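Local coordinates for fucolectin-related protein (Streptococcus pneumoniae, PDB 2WMF) that hydrolyses host carbohydrate antigens, probably of the blood-group type, as the catalytic module of a family 98 glycoside hydrolase, at residues E293-A296 against Y297-M300; I515-N518 against Y519-P523. One frame throughout, in Å; residues are numbered along the deposited sequence.

Contact 1. Residues E293-A296 against Y297-M300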
loop_
_atom_site.group_PDB
_atom_site.type_symbol
_atom_site.label_atom_id
_atom_site.label_comp_id
_atom_site.label_asym_id
_atom_site.label_seq_id
_atom_site.Cartn_x
_atom_site.Cartn_y
_atom_site.Cartn_z
ATOM N N GLU A 293 8.614 -1.178 2.671
ATOM C CA GLU A 293 9.971 -0.825 3.091
ATOM C C GLU A 293 9.859 0.507 3.823
ATOM O O GLU A 293 8.844 1.161 3.731
ATOM C CB GLU A 293 10.877 -0.626 1.858
ATOM C CG GLU A 293 11.067 -1.820 0.977
ATOM C CD GLU A 293 12.122 -1.621 -0.142
ATOM O OE1 GLU A 293 13.160 -0.942 0.107
ATOM O OE2 GLU A 293 11.901 -2.143 -1.264
ATOM N N CYS A 294 10.889 0.945 4.546
ATOM C CA CYS A 294 12.079 0.176 4.977
ATOM C C CYS A 294 11.780 -0.616 6.265
ATOM O O CYS A 294 11.335 -0.043 7.273
ATOM C CB CYS A 294 13.207 1.144 5.280
ATOM S SG CYS A 294 14.710 0.358 5.961
ATOM N N ALA A 295 12.051 -1.930 6.209
ATOM C CA ALA A 295 11.660 -2.921 7.216
ATOM C C ALA A 295 12.202 -2.666 8.597
ATOM O O ALA A 295 11.611 -3.100 9.577
ATOM C CB ALA A 295 12.085 -4.332 6.744
ATOM N N ALA A 296 13.297 -1.890 8.691
ATOM C CA ALA A 296 13.770 -1.485 10.005
ATOM C C ALA A 296 12.746 -0.663 10.754
ATOM O O ALA A 296 12.724 -0.685 12.008
ATOM C CB ALA A 296 15.142 -0.739 9.955
ATOM N N TYR A 297 11.964 0.113 10.002
ATOM C CA TYR A 297 10.844 0.855 10.541
ATOM C C TYR A 297 9.511 0.128 10.418
ATOM O O TYR A 297 8.740 0.089 11.355
ATOM C CB TYR A 297 10.721 2.184 9.807
ATOM C CG TYR A 297 9.594 3.090 10.279
ATOM C CD1 TYR A 297 9.442 3.421 11.611
ATOM C CD2 TYR A 297 8.700 3.668 9.358
ATOM C CE1 TYR A 297 8.478 4.290 12.025
ATOM C CE2 TYR A 297 7.728 4.538 9.768
ATOM C CZ TYR A 297 7.586 4.854 11.092
ATOM O OH TYR A 297 6.607 5.747 11.535
ATOM N N THR A 298 9.273 -0.432 9.248
ATOM C CA THR A 298 7.941 -0.960 8.888
ATOM C C THR A 298 7.696 -2.410 9.362
ATOM O O THR A 298 6.559 -2.881 9.249
ATOM C CB THR A 298 7.660 -0.855 7.359
ATOM O OG1 THR A 298 8.686 -1.510 6.610
ATOM C CG2 THR A 298 7.604 0.604 6.883
ATOM N N PHE A 299 8.715 -3.119 9.834
ATOM C CA PHE A 299 8.534 -4.516 10.236
ATOM C C PHE A 299 9.139 -4.864 11.577
ATOM O O PHE A 299 8.416 -4.999 12.552
ATOM C CB PHE A 299 9.013 -5.469 9.116
ATOM C CG PHE A 299 8.788 -6.938 9.404
ATOM C CD1 PHE A 299 7.625 -7.394 10.079
ATOM C CD2 PHE A 299 9.726 -7.871 8.976
ATOM C CE1 PHE A 299 7.434 -8.745 10.329
ATOM C CE2 PHE A 299 9.547 -9.220 9.224
ATOM C CZ PHE A 299 8.392 -9.656 9.900
ATOM N N MET A 300 10.475 -4.935 11.657
ATOM C CA MET A 300 11.110 -5.593 12.827
ATOM C C MET A 300 12.622 -5.294 12.808
ATOM O O MET A 300 13.236 -5.253 11.760
ATOM C CB MET A 300 10.860 -7.115 12.729
ATOM C CG MET A 300 11.048 -7.926 13.916
ATOM S SD MET A 300 10.445 -9.646 13.651
ATOM C CE MET A 300 11.566 -10.269 12.424
#

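Contact 2. Residues I515-N518 against Y519-P523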
loop_
_atom_site.group_PDB
_atom_site.type_symbol
_atom_site.label_atom_id
_atom_site.label_comp_id
_atom_site.label_asym_id
_atom_site.label_seq_id
_atom_site.Cartn_x
_atom_site.Cartn_y
_atom_site.Cartn_z
ATOM N N ILE A 515 16.264 1.407 17.702
ATOM C CA ILE A 515 14.829 1.188 17.461
ATOM C C ILE A 515 14.312 0.075 18.357
ATOM O O ILE A 515 13.246 0.201 18.963
ATOM C CB ILE A 515 14.555 0.900 15.930
ATOM C CG1 ILE A 515 14.604 2.230 15.148
ATOM C CG2 ILE A 515 13.192 0.190 15.724
ATOM C CD1 ILE A 515 14.604 2.052 13.563
ATOM N N SER A 516 15.033 -1.024 18.423
ATOM C CA SER A 516 14.547 -2.187 19.189
ATOM C C SER A 516 14.454 -1.953 20.696
ATOM O O SER A 516 13.739 -2.684 21.388
ATOM C CB SER A 516 15.405 -3.437 18.925
ATOM O OG SER A 516 16.687 -3.350 19.550
ATOM N N LYS A 517 15.179 -0.943 21.196
ATOM C CA LYS A 517 15.200 -0.640 22.617
ATOM C C LYS A 517 14.508 0.647 23.023
ATOM O O LYS A 517 14.296 0.904 24.239
ATOM C CB LYS A 517 16.641 -0.600 23.084
ATOM C CG LYS A 517 17.422 -1.882 22.857
ATOM C CD LYS A 517 17.010 -2.941 23.871
ATOM C CE LYS A 517 17.834 -4.223 23.735
ATOM N NZ LYS A 517 17.879 -4.746 22.307
ATOM N N ASN A 518 14.153 1.486 22.050
ATOM C CA ASN A 518 13.535 2.786 22.353
ATOM C C ASN A 518 12.179 2.800 21.655
ATOM O O ASN A 518 11.164 2.462 22.274
ATOM C CB ASN A 518 14.425 3.932 21.903
ATOM C CG ASN A 518 15.699 4.030 22.720
ATOM O OD1 ASN A 518 15.768 4.871 23.626
ATOM N ND2 ASN A 518 16.681 3.187 22.427
ATOM N N TYR A 519 12.167 3.177 20.387
ATOM C CA TYR A 519 10.914 3.241 19.626
ATOM C C TYR A 519 9.992 2.040 19.829
ATOM O O TYR A 519 8.797 2.209 20.133
ATOM C CB TYR A 519 11.255 3.472 18.147
ATOM C CG TYR A 519 10.090 3.317 17.183
ATOM C CD1 TYR A 519 8.926 4.036 17.372
ATOM C CD2 TYR A 519 10.220 2.588 16.019
ATOM C CE1 TYR A 519 7.843 3.945 16.477
ATOM C CE2 TYR A 519 9.150 2.486 15.126
ATOM C CZ TYR A 519 7.955 3.153 15.354
ATOM O OH TYR A 519 6.887 3.060 14.464
ATOM N N SER A 520 10.531 0.812 19.736
ATOM C CA SER A 520 9.656 -0.354 19.749
ATOM C C SER A 520 9.177 -0.792 21.138
ATOM O O SER A 520 8.239 -1.580 21.249
ATOM C CB SER A 520 10.324 -1.544 19.063
ATOM O OG SER A 520 10.522 -1.245 17.705
ATOM N N ILE A 521 9.823 -0.318 22.202
ATOM C CA ILE A 521 9.405 -0.768 23.529
ATOM C C ILE A 521 8.858 0.369 24.393
ATOM O O ILE A 521 7.999 0.129 25.218
ATOM C CB ILE A 521 10.453 -1.696 24.228
ATOM C CG1 ILE A 521 11.788 -1.122 24.154
ATOM C CG2 ILE A 521 10.572 -3.135 23.544
ATOM C CD1 ILE A 521 12.827 -1.971 24.857
ATOM N N ASN A 522 9.364 1.589 24.214
ATOM C CA ASN A 522 8.791 2.792 24.828
ATOM C C ASN A 522 8.474 3.852 23.765
ATOM O O ASN A 522 8.991 4.978 23.787
ATOM C CB ASN A 522 9.716 3.353 25.887
ATOM C CG ASN A 522 9.695 2.507 27.138
ATOM O OD1 ASN A 522 8.685 2.453 27.865
ATOM N ND2 ASN A 522 10.752 1.831 27.366
ATOM N N PRO A 523 7.554 3.517 22.857
ATOM C CA PRO A 523 7.164 4.502 21.853
ATOM C C PRO A 523 6.608 5.745 22.501
ATOM O O PRO A 523 5.874 5.645 23.479
ATOM C CB PRO A 523 6.055 3.789 21.068
ATOM C CG PRO A 523 5.606 2.714 21.940
ATOM C CD PRO A 523 6.770 2.276 22.740
HETATM O O HOH W 1 12.677 2.310 25.843
#

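Contact 1. Residues E293-A296 against Y297-M300
Cys294 O is gripped by two backbone amides, Tyr297 N at 2.8 Å and Thr298 N at 2.9 Å, which approach from opposite faces of the carbonyl plane. This pairing identifies the start of a short helix, 295-298, with Cys294 at its N-cap. Thr298 adds a third, weak approach: with OG1 set between its own backbone N and carbonyl carbon (chi1 56°), the hydroxyl turns back to 3.1 Å from Cys294 O, although its proton has another acceptor within reach. The methyl CG2 of the same side chain lies 3.4 Å from Glu293 O.

One residue on, Ala295 O closes the helix by accepting Phe299 N, tilted out of the carbonyl plane, and Met300 N at 3.0 Å, almost in line with the C=O bond (163°). Beside this fork, Ala295 CB packs on Phe299 CB at 4.0 Å. Ala296 O, by contrast, is buried with no polar partner in the model.

A non-prolyl cis peptide joins Glu293 to Cys294 just before the helix, and Cys294 N is hydrogen-bonded to Thr244 OG1. Cys294 alone separates the helix from strand 289-293, the eighth of the (beta/alpha)8 barrel. Ala295 and Phe299 touch strand 39-45, Phe299 meets Phe309 edge-to-face, and Tyr297 touches both helix 272-283 and helix 307-322.

Contact 2. Residues I515-N518 against Y519-P523
The ring of Tyr519 receives Ile515 at its edge: Ile515 CG2 lies near the ring plane, 3.8 Å from Tyr519 CD2. The ring, swung anti to the Tyr519 N (chi1 170°), points the same way as the Ile515 side chain and offers it this CD2 edge. Beyond them, Pro307 and Ala308 touch the tyrosine, and its hydroxyl bonds to Glu272.

Ile515 O accepts Ser520 N at 2.9 Å with a C=O...N angle of 165°, a bond spanning five residues that makes a pi-turn at the C-terminal end of helix 506-517. Ser520 OG reaches the same oxygen only weakly, its proton having an alternative acceptor. A second, tighter turn follows: Asn518 O takes Asn522 N at 2.8 Å nearly head-on and Ile521 N at 3.1 Å from well above the carbonyl plane. The Asn518 amide folds back along the helix, ND2 bonding Trp514 O.

Ile521 lies over the helix end. With CG1 between the N and carbonyl carbon of Ile521 itself (chi1 48°), CG1 lies 3.2 Å from Lys517 O, and Ile521 CD1 comes within 3.5 Å of Lys517 CA. A water donates to Lys517 O, 2.7 Å from the water O, and lies beside Asn522 ND2.

Although far apart in sequence and in different family regions, contacts 1 and 2 touch, their centres about 13 Å apart. Tyr297 CE1 of contact 1 lies 3.2 Å from Tyr519 OH of contact 2, and Ile515 CD1 packs 3.7 Å from Ala296 O. Glu272, the partner of Tyr519, also touches Tyr297. Thr306, just before helix 307-322, likewise serves both: it bonds Tyr297 O and touches Tyr519 and Ser520. Contact 1 begins on the last residue of the eighth barrel strand, at the end where barrel glycoside hydrolases generally carry their active site. Its centre lies about 14 Å and that of contact 2 about 24 Å from the centre of the chain, on the same side, so contact 2 is the more peripheral.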